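Local coordinates for protein D-psicose 3-epimerase (Agrobacterium tumefaciens, PDB 2HK0) that probably interconverts D-fructose and D-psicose by epimerising the ketose at carbon 3, a reaction in which a bound metal plays a pivotal role, at residues E151-I156 / L167-L172; E185-V190 / G222-H227. One frame throughout, in Å; residues are numbered along the deposited sequence.

How the interactions relate
Interactions 1 and 2 lie between the helices and the strands of a TIM barrel, on the same side of its centre, with their own centres about 10 Å apart. Helix 183-193, which supplies one side of interaction 2, directly follows strand 166-170 of interaction 1. Phe-189 joins the two, its CZ lying 3.9 Å from Ile-153 CG1, and Val-171 CG2 comes within 4.0 Å of Gly-186 CA. A further contact links the two strands, where Cys-168 SG packs 3.8 Å from His-227 CB. Leu-167 and Leu-224 lie at the starts of their strands and Ile-169 further along; active sites of TIM barrels generally lie at the strands' C-terminal ends.

Interaction 1. Residues E151-I156 / L167-L172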
loop_
_atom_site.group_PDB
_atom_site.type_symbol
_atom_site.label_atom_id
_atom_site.label_comp_id
_atom_site.label_asym_id
_atom_site.label_seq_id
_atom_site.Cartn_x
_atom_site.Cartn_y
_atom_site.Cartn_z
ATOM N N GLU A 151 -10.003 -21.744 -30.633
ATOM C CA GLU A 151 -10.427 -22.954 -31.326
ATOM C C GLU A 151 -9.677 -24.184 -30.820
ATOM O O GLU A 151 -10.285 -25.211 -30.552
ATOM C CB GLU A 151 -10.213 -22.797 -32.837
ATOM C CG GLU A 151 -11.074 -23.717 -33.678
ATOM C CD GLU A 151 -11.160 -23.259 -35.130
ATOM O OE1 GLU A 151 -10.159 -23.423 -35.869
ATOM O OE2 GLU A 151 -12.228 -22.722 -35.524
ATOM N N GLY A 152 -8.358 -24.089 -30.693
ATOM C CA GLY A 152 -7.594 -25.226 -30.203
ATOM C C GLY A 152 -8.022 -25.678 -28.809
ATOM O O GLY A 152 -8.130 -26.878 -28.547
ATOM N N ILE A 153 -8.272 -24.733 -27.904
ATOM C CA ILE A 153 -8.683 -25.078 -26.535
ATOM C C ILE A 153 -10.078 -25.690 -26.548
ATOM O O ILE A 153 -10.346 -26.693 -25.884
ATOM C CB ILE A 153 -8.681 -23.824 -25.610
ATOM C CG1 ILE A 153 -7.238 -23.341 -25.384
ATOM C CG2 ILE A 153 -9.354 -24.141 -24.283
ATOM C CD1 ILE A 153 -6.330 -24.348 -24.670
ATOM N N ASN A 154 -10.970 -25.068 -27.301
ATOM C CA ASN A 154 -12.328 -25.565 -27.430
ATOM C C ASN A 154 -12.257 -27.047 -27.866
ATOM O O ASN A 154 -12.967 -27.894 -27.335
ATOM C CB ASN A 154 -13.068 -24.729 -28.486
ATOM C CG ASN A 154 -14.470 -25.226 -28.755
ATOM O OD1 ASN A 154 -15.442 -24.754 -28.161
ATOM N ND2 ASN A 154 -14.581 -26.190 -29.646
ATOM N N GLY A 155 -11.366 -27.338 -28.807
ATOM C CA GLY A 155 -11.212 -28.689 -29.332
ATOM C C GLY A 155 -10.636 -29.783 -28.449
ATOM O O GLY A 155 -10.709 -30.959 -28.819
ATOM N N ILE A 156 -10.025 -29.441 -27.313
ATOM C CA ILE A 156 -9.501 -30.484 -26.428
ATOM C C ILE A 156 -10.288 -30.495 -25.120
ATOM O O ILE A 156 -10.104 -31.385 -24.277
ATOM C CB ILE A 156 -7.990 -30.277 -26.068
ATOM C CG1 ILE A 156 -7.761 -28.866 -25.508
ATOM C CG2 ILE A 156 -7.116 -30.510 -27.286
ATOM C CD1 ILE A 156 -6.452 -28.731 -24.740
ATOM N N LEU A 167 -9.142 -27.129 -17.421
ATOM C CA LEU A 167 -8.022 -26.502 -18.114
ATOM C C LEU A 167 -8.014 -25.033 -17.672
ATOM O O LEU A 167 -8.980 -24.298 -17.912
ATOM C CB LEU A 167 -8.235 -26.603 -19.634
ATOM C CG LEU A 167 -8.384 -28.049 -20.146
ATOM C CD1 LEU A 167 -8.757 -28.069 -21.620
ATOM C CD2 LEU A 167 -7.068 -28.794 -19.905
ATOM N N CYS A 168 -6.937 -24.604 -17.022
ATOM C CA CYS A 168 -6.852 -23.227 -16.535
ATOM C C CYS A 168 -5.860 -22.414 -17.355
ATOM O O CYS A 168 -4.659 -22.690 -17.342
ATOM C CB CYS A 168 -6.462 -23.237 -15.059
ATOM S SG CYS A 168 -7.633 -24.212 -14.069
ATOM N N ILE A 169 -6.388 -21.417 -18.065
ATOM C CA ILE A 169 -5.630 -20.541 -18.957
ATOM C C ILE A 169 -4.933 -19.436 -18.183
ATOM O O ILE A 169 -5.586 -18.540 -17.641
ATOM C CB ILE A 169 -6.573 -19.899 -19.995
ATOM C CG1 ILE A 169 -7.469 -20.989 -20.603
ATOM C CG2 ILE A 169 -5.764 -19.165 -21.076
ATOM C CD1 ILE A 169 -6.712 -22.123 -21.283
ATOM N N GLU A 170 -3.604 -19.484 -18.162
ATOM C CA GLU A 170 -2.840 -18.501 -17.396
ATOM C C GLU A 170 -2.620 -17.183 -18.107
ATOM O O GLU A 170 -2.210 -17.150 -19.267
ATOM C CB GLU A 170 -1.486 -19.093 -16.971
ATOM C CG GLU A 170 -0.667 -18.200 -16.028
ATOM C CD GLU A 170 0.596 -18.895 -15.499
ATOM O OE1 GLU A 170 1.096 -19.822 -16.174
ATOM O OE2 GLU A 170 1.098 -18.505 -14.419
ATOM N N VAL A 171 -2.908 -16.095 -17.395
ATOM C CA VAL A 171 -2.732 -14.736 -17.911
ATOM C C VAL A 171 -1.283 -14.389 -17.575
ATOM O O VAL A 171 -0.875 -14.506 -16.421
ATOM C CB VAL A 171 -3.723 -13.762 -17.211
ATOM C CG1 VAL A 171 -3.450 -12.316 -17.625
ATOM C CG2 VAL A 171 -5.162 -14.146 -17.588
ATOM N N LEU A 172 -0.508 -13.987 -18.578
ATOM C CA LEU A 172 0.919 -13.677 -18.378
ATOM C C LEU A 172 1.320 -12.233 -18.689
ATOM O O LEU A 172 0.581 -11.503 -19.348
ATOM C CB LEU A 172 1.766 -14.605 -19.251
ATOM C CG LEU A 172 1.635 -16.106 -19.019
ATOM C CD1 LEU A 172 2.341 -16.853 -20.162
ATOM C CD2 LEU A 172 2.247 -16.472 -17.681
#
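The helical turn of residues 151-156 lies outside strand residues 167-170, and its closest backbone approach brings the CA of Ile-153 to 8.6 Å from the CA of Leu-167. No hydrogen bond crosses this gap, which is bridged by branched aliphatic side chains. Ile-153 and Ile-169 extend toward one another and meet tip to tip, their CD1 methyls 4.1 Å apart. In each, CG1 stands anti to the carbonyl carbon, and chi1 and chi2 both near -60° bring CD1 to the front. One turn further on, Ile-156 slants across Leu-167, its CD1 resting 3.9 Å from Leu-167 CD1. Ile-156 holds CG1 between its backbone N and carbonyl carbon (chi1 53°), which swings the ethyl arm toward the strand although the CB itself does not point that way. Isoleucine and leucine suit this buried interface because their long apolar arms span a wide backbone separation without leaving a polar group to satisfy. The contact belongs to the beta-alpha-beta unit made by strand 123-126, helix 142-162 and strand 166-170. Ile-153 also touches Val-198 of the next strand, while Phe-189 of helix 183-193 packs on Ile-169.

Interaction 2. Residues E185-V190 / G222-H227; sequences EGVAFV and GPLLGH
Val-187 and Val-190 pack on Leu-224 in the outer shell of the TIM barrel, where helix 183-193 meets the turn leading into strand 225-230. The helix lies between strands 166-170 and 198-203 in the chain; strand 225-230 is the barrel neighbour of 198-203, and the contact therefore extends the helix's packing one strand further. Along the helix, Glu-185 comes first and faces elsewhere: its OE1 accepts a hydrogen bond from the backbone N of Asn-181, just before the helix, and its side chain packs on Arg-281 of the second subunit. The backbone then winds regularly, Phe-189 N bonding to Glu-185 O and Val-190 N to Gly-186 O.

Val-187 is the first residue to touch the turn. Its side chain meets Leu-224 at about a right angle, with CG1 3.9 Å from Leu-224 CD1. Ala-188 points away, on the exposed side of the helix, and Phe-189 turns its ring toward helix 142-162. Val-190, one turn on, points toward the leucine and approaches it tip to tip, whereas Val-187 meets it from the flank. Beta-branched valines suit these positions because they offer compact methyls close to the helix backbone, and both also rest on Val-200 of strand 198-203.

On the other side, Gly-222 has a positive phi of 44° as it leaves the preceding helix, and having no CB it avoids crowding the Pro-223 ring. Leu-225 N bonds to Gly-222 O, closing the tight turn that presents Leu-224 to the helix. With CG anti to the carbonyl carbon (chi1 -67°) and CD1 extended beyond it, the leucine reaches both valines: its CD1 sits 3.9 Å from Val-190 CG1, and its CD2 lies 4.1 Å from that same Val-190 CG1.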
loop_
_atom_site.group_PDB
_atom_site.type_symbol
_atom_site.label_atom_id
_atom_site.label_comp_id
_atom_site.label_asym_id
_atom_site.label_seq_id
_atom_site.Cartn_x
_atom_site.Cartn_y
_atom_site.Cartn_z
ATOM N N GLU A 185 -8.879 -9.854 -20.274
ATOM C CA GLU A 185 -8.619 -10.521 -21.548
ATOM C C GLU A 185 -8.760 -12.031 -21.354
ATOM O O GLU A 185 -9.269 -12.733 -22.234
ATOM C CB GLU A 185 -7.208 -10.198 -22.055
ATOM C CG GLU A 185 -6.998 -8.753 -22.478
ATOM C CD GLU A 185 -5.593 -8.499 -23.007
ATOM O OE1 GLU A 185 -4.621 -8.989 -22.395
ATOM O OE2 GLU A 185 -5.457 -7.803 -24.029
ATOM N N GLY A 186 -8.305 -12.527 -20.198
ATOM C CA GLY A 186 -8.391 -13.949 -19.905
ATOM C C GLY A 186 -9.844 -14.385 -19.864
ATOM O O GLY A 186 -10.219 -15.409 -20.434
ATOM N N VAL A 187 -10.673 -13.606 -19.186
ATOM C CA VAL A 187 -12.093 -13.917 -19.114
ATOM C C VAL A 187 -12.758 -13.891 -20.505
ATOM O O VAL A 187 -13.590 -14.742 -20.807
ATOM C CB VAL A 187 -12.811 -12.933 -18.180
ATOM C CG1 VAL A 187 -14.333 -13.019 -18.384
ATOM C CG2 VAL A 187 -12.455 -13.258 -16.714
ATOM N N ALA A 188 -12.377 -12.942 -21.358
ATOM C CA ALA A 188 -12.989 -12.859 -22.690
ATOM C C ALA A 188 -12.635 -14.116 -23.470
ATOM O O ALA A 188 -13.479 -14.707 -24.136
ATOM C CB ALA A 188 -12.501 -11.614 -23.439
ATOM N N PHE A 189 -11.381 -14.530 -23.367
ATOM C CA PHE A 189 -10.919 -15.718 -24.063
ATOM C C PHE A 189 -11.705 -16.955 -23.608
ATOM O O PHE A 189 -12.156 -17.746 -24.431
ATOM C CB PHE A 189 -9.420 -15.919 -23.802
ATOM C CG PHE A 189 -8.851 -17.156 -24.432
ATOM C CD1 PHE A 189 -8.940 -18.389 -23.787
ATOM C CD2 PHE A 189 -8.212 -17.086 -25.661
ATOM C CE1 PHE A 189 -8.390 -19.540 -24.369
ATOM C CE2 PHE A 189 -7.654 -18.234 -26.260
ATOM C CZ PHE A 189 -7.742 -19.457 -25.617
ATOM N N VAL A 190 -11.841 -17.120 -22.294
ATOM C CA VAL A 190 -12.561 -18.246 -21.728
ATOM C C VAL A 190 -14.042 -18.252 -22.165
ATOM O O VAL A 190 -14.597 -19.309 -22.499
ATOM C CB VAL A 190 -12.415 -18.236 -20.182
ATOM C CG1 VAL A 190 -13.408 -19.198 -19.520
ATOM C CG2 VAL A 190 -10.988 -18.654 -19.827
ATOM N N GLY A 222 -13.612 -13.624 -11.154
ATOM C CA GLY A 222 -14.774 -14.123 -10.443
ATOM C C GLY A 222 -15.010 -15.621 -10.491
ATOM O O GLY A 222 -14.125 -16.413 -10.176
ATOM N N PRO A 223 -16.211 -16.043 -10.896
ATOM C CA PRO A 223 -16.544 -17.468 -10.972
ATOM C C PRO A 223 -15.653 -18.268 -11.919
ATOM O O PRO A 223 -15.588 -19.488 -11.809
ATOM C CB PRO A 223 -18.009 -17.453 -11.427
ATOM C CG PRO A 223 -18.514 -16.114 -10.914
ATOM C CD PRO A 223 -17.367 -15.216 -11.300
ATOM N N LEU A 224 -14.977 -17.594 -12.845
ATOM C CA LEU A 224 -14.097 -18.284 -13.796
ATOM C C LEU A 224 -12.667 -18.528 -13.290
ATOM O O LEU A 224 -11.860 -19.152 -13.994
ATOM C CB LEU A 224 -14.025 -17.516 -15.123
ATOM C CG LEU A 224 -15.343 -17.489 -15.916
ATOM C CD1 LEU A 224 -15.170 -16.672 -17.199
ATOM C CD2 LEU A 224 -15.779 -18.921 -16.227
ATOM N N LEU A 225 -12.345 -18.050 -12.087
ATOM C CA LEU A 225 -10.993 -18.244 -11.557
ATOM C C LEU A 225 -10.894 -19.709 -11.164
ATOM O O LEU A 225 -11.567 -20.141 -10.223
ATOM C CB LEU A 225 -10.752 -17.375 -10.313
ATOM C CG LEU A 225 -9.366 -16.740 -10.059
ATOM C CD1 LEU A 225 -9.051 -16.801 -8.582
ATOM C CD2 LEU A 225 -8.291 -17.359 -10.853
ATOM N N GLY A 226 -10.052 -20.463 -11.864
ATOM C CA GLY A 226 -9.914 -21.877 -11.554
ATOM C C GLY A 226 -8.608 -22.302 -10.906
ATOM O O GLY A 226 -8.531 -23.393 -10.346
ATOM N N HIS A 227 -7.588 -21.446 -10.969
ATOM C CA HIS A 227 -6.275 -21.755 -10.397
ATOM C C HIS A 227 -5.568 -20.419 -10.099
ATOM O O HIS A 227 -5.848 -19.406 -10.745
ATOM C CB HIS A 227 -5.474 -22.594 -11.402
ATOM C CG HIS A 227 -4.417 -23.450 -10.777
ATOM N ND1 HIS A 227 -4.627 -24.171 -9.620
ATOM C CD2 HIS A 227 -3.149 -23.729 -11.170
ATOM C CE1 HIS A 227 -3.537 -24.857 -9.325
ATOM N NE2 HIS A 227 -2.623 -24.606 -10.251
#